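Local coordinates for leucine-rich repeat protein TpLRR (Treponema pallidum, PDB 6MLX), which is of unknown function but folds as a secreted, probably periplasmic leucine-rich repeat protein of the BspA type, at residues A[44-55]-A[67-78]. Sequence-based numbering, arbitrary orientation.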
loop_
_atom_site.group_PDB
_atom_site.type_symbol
_atom_site.label_atom_id
_atom_site.label_comp_id
_atom_site.label_asym_id
_atom_site.label_seq_id
_atom_site.Cartn_x
_atom_site.Cartn_y
_atom_site.Cartn_z
ATOM N N PRO A 44 -21.565 10.267 -1.582
ATOM C CA PRO A 44 -20.475 9.402 -2.039
ATOM C C PRO A 44 -19.609 8.924 -0.878
ATOM O O PRO A 44 -19.392 9.636 0.110
ATOM C CB PRO A 44 -19.681 10.316 -2.977
ATOM C CG PRO A 44 -19.891 11.683 -2.394
ATOM C CD PRO A 44 -21.342 11.674 -1.962
ATOM N N VAL A 45 -19.106 7.696 -1.019
ATOM C CA VAL A 45 -18.237 7.084 -0.019
ATOM C C VAL A 45 -16.796 7.458 -0.361
ATOM O O VAL A 45 -16.238 6.972 -1.352
ATOM C CB VAL A 45 -18.426 5.563 0.031
ATOM C CG1 VAL A 45 -17.392 4.934 0.952
ATOM C CG2 VAL A 45 -19.840 5.210 0.489
ATOM N N VAL A 46 -16.185 8.309 0.467
ATOM C CA VAL A 46 -14.924 8.965 0.120
ATOM C C VAL A 46 -13.732 8.501 0.949
ATOM O O VAL A 46 -12.590 8.867 0.614
ATOM C CB VAL A 46 -15.049 10.500 0.215
ATOM C CG1 VAL A 46 -16.049 11.008 -0.812
ATOM C CG2 VAL A 46 -15.470 10.900 1.605
ATOM N N GLU A 47 -13.942 7.733 2.018
ATOM C CA GLU A 47 -12.837 7.367 2.891
ATOM C C GLU A 47 -13.100 6.015 3.544
ATOM O O GLU A 47 -14.238 5.705 3.912
ATOM C CB GLU A 47 -12.617 8.446 3.952
ATOM C CG GLU A 47 -11.562 8.116 4.992
ATOM C CD GLU A 47 -11.265 9.296 5.902
ATOM O OE1 GLU A 47 -10.770 9.087 7.026
ATOM O OE2 GLU A 47 -11.531 10.442 5.487
ATOM N N VAL A 48 -12.047 5.207 3.662
ATOM C CA VAL A 48 -12.057 4.011 4.503
ATOM C C VAL A 48 -11.240 4.342 5.748
ATOM O O VAL A 48 -10.009 4.426 5.683
ATOM C CB VAL A 48 -11.490 2.782 3.777
ATOM C CG1 VAL A 48 -11.476 1.574 4.719
ATOM C CG2 VAL A 48 -12.266 2.474 2.512
ATOM N N ALA A 49 -11.917 4.511 6.886
ATOM C CA ALA A 49 -11.301 5.069 8.086
ATOM C C ALA A 49 -10.338 4.087 8.756
ATOM O O ALA A 49 -10.289 2.890 8.451
ATOM C CB ALA A 49 -12.366 5.487 9.102
ATOM N N THR A 50 -9.562 4.638 9.685
ATOM C CA THR A 50 -8.664 3.905 10.572
ATOM C C THR A 50 -9.259 2.576 11.029
ATOM O O THR A 50 -10.354 2.535 11.592
ATOM C CB THR A 50 -8.349 4.792 11.785
ATOM O OG1 THR A 50 -7.538 5.905 11.369
ATOM C CG2 THR A 50 -7.604 4.013 12.851
ATOM N N LYS A 51 -8.541 1.474 10.760
ATOM C CA LYS A 51 -8.862 0.133 11.265
ATOM C C LYS A 51 -10.251 -0.365 10.846
ATOM O O LYS A 51 -10.832 -1.229 11.514
ATOM C CB LYS A 51 -8.743 0.061 12.804
ATOM C CG LYS A 51 -7.365 0.373 13.373
ATOM C CD LYS A 51 -7.322 0.317 14.918
ATOM C CE LYS A 51 -6.357 -0.770 15.409
ATOM N NZ LYS A 51 -5.391 -0.301 16.505
ATOM N N ALA A 52 -10.806 0.138 9.744
ATOM C CA ALA A 52 -12.184 -0.206 9.401
ATOM C C ALA A 52 -12.335 -1.688 9.050
ATOM O O ALA A 52 -13.380 -2.293 9.321
ATOM C CB ALA A 52 -12.672 0.680 8.254
ATOM N N PHE A 53 -11.316 -2.298 8.440
ATOM C CA PHE A 53 -11.350 -3.734 8.166
ATOM C C PHE A 53 -10.309 -4.477 8.994
ATOM O O PHE A 53 -9.849 -5.551 8.604
ATOM C CB PHE A 53 -11.132 -4.041 6.684
ATOM C CG PHE A 53 -12.213 -3.532 5.778
ATOM C CD1 PHE A 53 -13.124 -4.403 5.206
ATOM C CD2 PHE A 53 -12.311 -2.186 5.484
ATOM C CE1 PHE A 53 -14.115 -3.935 4.357
ATOM C CE2 PHE A 53 -13.293 -1.712 4.644
ATOM C CZ PHE A 53 -14.201 -2.585 4.079
ATOM N N TYR A 54 -9.922 -3.895 10.120
ATOM C CA TYR A 54 -8.893 -4.468 10.972
ATOM C C TYR A 54 -9.259 -5.896 11.379
ATOM O O TYR A 54 -10.345 -6.139 11.919
ATOM C CB TYR A 54 -8.727 -3.568 12.189
ATOM C CG TYR A 54 -7.643 -3.946 13.144
ATOM C CD1 TYR A 54 -6.363 -3.409 13.023
ATOM C CD2 TYR A 54 -7.895 -4.818 14.187
ATOM C CE1 TYR A 54 -5.359 -3.743 13.913
ATOM C CE2 TYR A 54 -6.896 -5.167 15.086
ATOM C CZ TYR A 54 -5.634 -4.619 14.947
ATOM O OH TYR A 54 -4.636 -4.957 15.832
ATOM N N GLY A 55 -8.363 -6.841 11.088
ATOM C CA GLY A 55 -8.559 -8.223 11.480
ATOM C C GLY A 55 -9.632 -8.994 10.743
ATOM O O GLY A 55 -10.042 -10.059 11.216
ATOM N N SER A 67 -14.957 6.913 -5.789
ATOM C CA SER A 67 -15.125 8.028 -4.870
ATOM C C SER A 67 -14.189 7.970 -3.669
ATOM O O SER A 67 -14.036 8.984 -2.977
ATOM C CB SER A 67 -16.580 8.064 -4.394
ATOM O OG SER A 67 -17.031 6.744 -4.119
ATOM N N VAL A 68 -13.561 6.828 -3.389
ATOM C CA VAL A 68 -12.710 6.746 -2.204
ATOM C C VAL A 68 -11.391 7.457 -2.472
ATOM O O VAL A 68 -10.653 7.107 -3.400
ATOM C CB VAL A 68 -12.475 5.293 -1.777
ATOM C CG1 VAL A 68 -11.351 5.248 -0.750
ATOM C CG2 VAL A 68 -13.752 4.706 -1.188
ATOM N N ARG A 69 -11.085 8.447 -1.644
ATOM C CA ARG A 69 -9.893 9.264 -1.771
ATOM C C ARG A 69 -8.786 8.843 -0.817
ATOM O O ARG A 69 -7.613 9.133 -1.083
ATOM C CB ARG A 69 -10.244 10.732 -1.498
ATOM C CG ARG A 69 -11.255 11.334 -2.457
ATOM C CD ARG A 69 -10.563 11.754 -3.757
ATOM N NE ARG A 69 -11.465 12.382 -4.730
ATOM C CZ ARG A 69 -12.110 11.734 -5.705
ATOM N NH1 ARG A 69 -11.976 10.415 -5.847
ATOM N NH2 ARG A 69 -12.915 12.399 -6.534
ATOM N N MET A 70 -9.133 8.155 0.265
ATOM C CA MET A 70 -8.240 7.981 1.398
ATOM C C MET A 70 -8.465 6.613 2.034
ATOM O O MET A 70 -9.611 6.229 2.288
ATOM C CB MET A 70 -8.484 9.089 2.428
ATOM C CG MET A 70 -8.106 8.702 3.843
ATOM S SD MET A 70 -6.340 8.838 3.968
ATOM C CE MET A 70 -6.175 10.619 3.857
ATOM N N ILE A 71 -7.381 5.891 2.301
ATOM C CA ILE A 71 -7.420 4.669 3.100
ATOM C C ILE A 71 -6.625 4.929 4.374
ATOM O O ILE A 71 -5.415 5.187 4.314
ATOM C CB ILE A 71 -6.868 3.459 2.330
ATOM C CG1 ILE A 71 -7.737 3.180 1.100
ATOM C CG2 ILE A 71 -6.788 2.223 3.228
ATOM C CD1 ILE A 71 -7.225 2.062 0.221
ATOM N N GLY A 72 -7.310 4.881 5.524
ATOM C CA GLY A 72 -6.726 5.286 6.790
ATOM C C GLY A 72 -5.786 4.255 7.399
ATOM O O GLY A 72 -5.606 3.147 6.900
ATOM N N GLN A 73 -5.184 4.640 8.523
ATOM C CA GLN A 73 -4.135 3.819 9.118
ATOM C C GLN A 73 -4.681 2.466 9.571
ATOM O O GLN A 73 -5.808 2.359 10.060
ATOM C CB GLN A 73 -3.493 4.550 10.301
ATOM C CG GLN A 73 -4.437 4.731 11.490
ATOM C CD GLN A 73 -3.706 4.905 12.809
ATOM O OE1 GLN A 73 -2.715 5.623 12.879
ATOM N NE2 GLN A 73 -4.198 4.249 13.870
ATOM N N HIS A 74 -3.877 1.422 9.373
ATOM C CA HIS A 74 -4.237 0.062 9.778
ATOM C C HIS A 74 -5.597 -0.364 9.219
ATOM O O HIS A 74 -6.263 -1.225 9.797
ATOM C CB HIS A 74 -4.238 -0.091 11.313
ATOM C CG HIS A 74 -2.911 0.156 11.974
ATOM N ND1 HIS A 74 -2.000 -0.850 12.222
ATOM C CD2 HIS A 74 -2.366 1.286 12.484
ATOM C CE1 HIS A 74 -0.940 -0.344 12.827
ATOM N NE2 HIS A 74 -1.133 0.952 12.990
ATOM N N ALA A 75 -6.032 0.230 8.094
ATOM C CA ALA A 75 -7.381 -0.052 7.589
ATOM C C ALA A 75 -7.591 -1.538 7.311
ATOM O O ALA A 75 -8.655 -2.091 7.613
ATOM C CB ALA A 75 -7.668 0.752 6.327
ATOM N N PHE A 76 -6.606 -2.201 6.709
ATOM C CA PHE A 76 -6.725 -3.629 6.434
ATOM C C PHE A 76 -5.660 -4.434 7.162
ATOM O O PHE A 76 -5.346 -5.547 6.747
ATOM C CB PHE A 76 -6.672 -3.898 4.931
ATOM C CG PHE A 76 -7.749 -3.201 4.159
ATOM C CD1 PHE A 76 -8.974 -3.811 3.952
ATOM C CD2 PHE A 76 -7.541 -1.934 3.639
ATOM C CE1 PHE A 76 -9.972 -3.171 3.233
ATOM C CE2 PHE A 76 -8.528 -1.290 2.922
ATOM C CZ PHE A 76 -9.746 -1.908 2.720
ATOM N N ASP A 77 -5.095 -3.879 8.231
ATOM C CA ASP A 77 -4.163 -4.600 9.089
ATOM C C ASP A 77 -4.779 -5.927 9.527
ATOM O O ASP A 77 -5.876 -5.953 10.092
ATOM C CB ASP A 77 -3.832 -3.717 10.297
ATOM C CG ASP A 77 -2.729 -4.284 11.184
ATOM O OD1 ASP A 77 -2.387 -5.479 11.087
ATOM O OD2 ASP A 77 -2.196 -3.508 11.995
ATOM N N GLY A 78 -4.105 -7.032 9.203
ATOM C CA GLY A 78 -4.553 -8.343 9.634
ATOM C C GLY A 78 -5.554 -9.035 8.732
ATOM O O GLY A 78 -6.095 -10.077 9.121
HETATM O O HOH W 1 -6.617 7.197 9.232
#
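Phe53 and Phe76 run alongside each other as an offset stack, with centroids 4.7 Å apart and planes 22° from parallel. Phe76 CE1 sits over one face of the Phe53 ring, 3.4 Å from Phe53 CD2; the Tyr27 ring meets Phe53 and the Phe99 ring meets Phe76, extending the aromatic row beyond both segments. Both rings have CG anti to the carbonyl carbon (chi1 -65° and -59°), and this shared torsion lets one ring repeat the position of the other. Val48 CG1 meets the Phe53 ring edge in its plane and also packs on Ala75 CB, at 4.2 Å, while Val45 and Val48 both touch Val68.

Outward from this core the backbones pair in parallel. Val48 N reaches Met70 O, and Gly72 N donates to Val48 O at 2.7 Å. Past the short strands, the backbone N of Lys51, Phe53 and Gly55 donate in turn to the O of Gln73, Ala75 and Asp77, so every second residue is tied across the turns.

At the polar edge, one water bridges Thr50 OG1 and Gln73 N. His74 ND1 gives a 2.7 Å bond to the anti lone pair of Asp77 OD2, helping to fix the carboxylate steeply inclined to the Tyr54 ring, Asp77 OD2 3.7 Å from Tyr54 CE1. Ser67 OG secures Val45 O at the other end. Such in-register repetition, phenylalanine over phenylalanine and glycine over glycine, typifies the leucine-rich repeat solenoid.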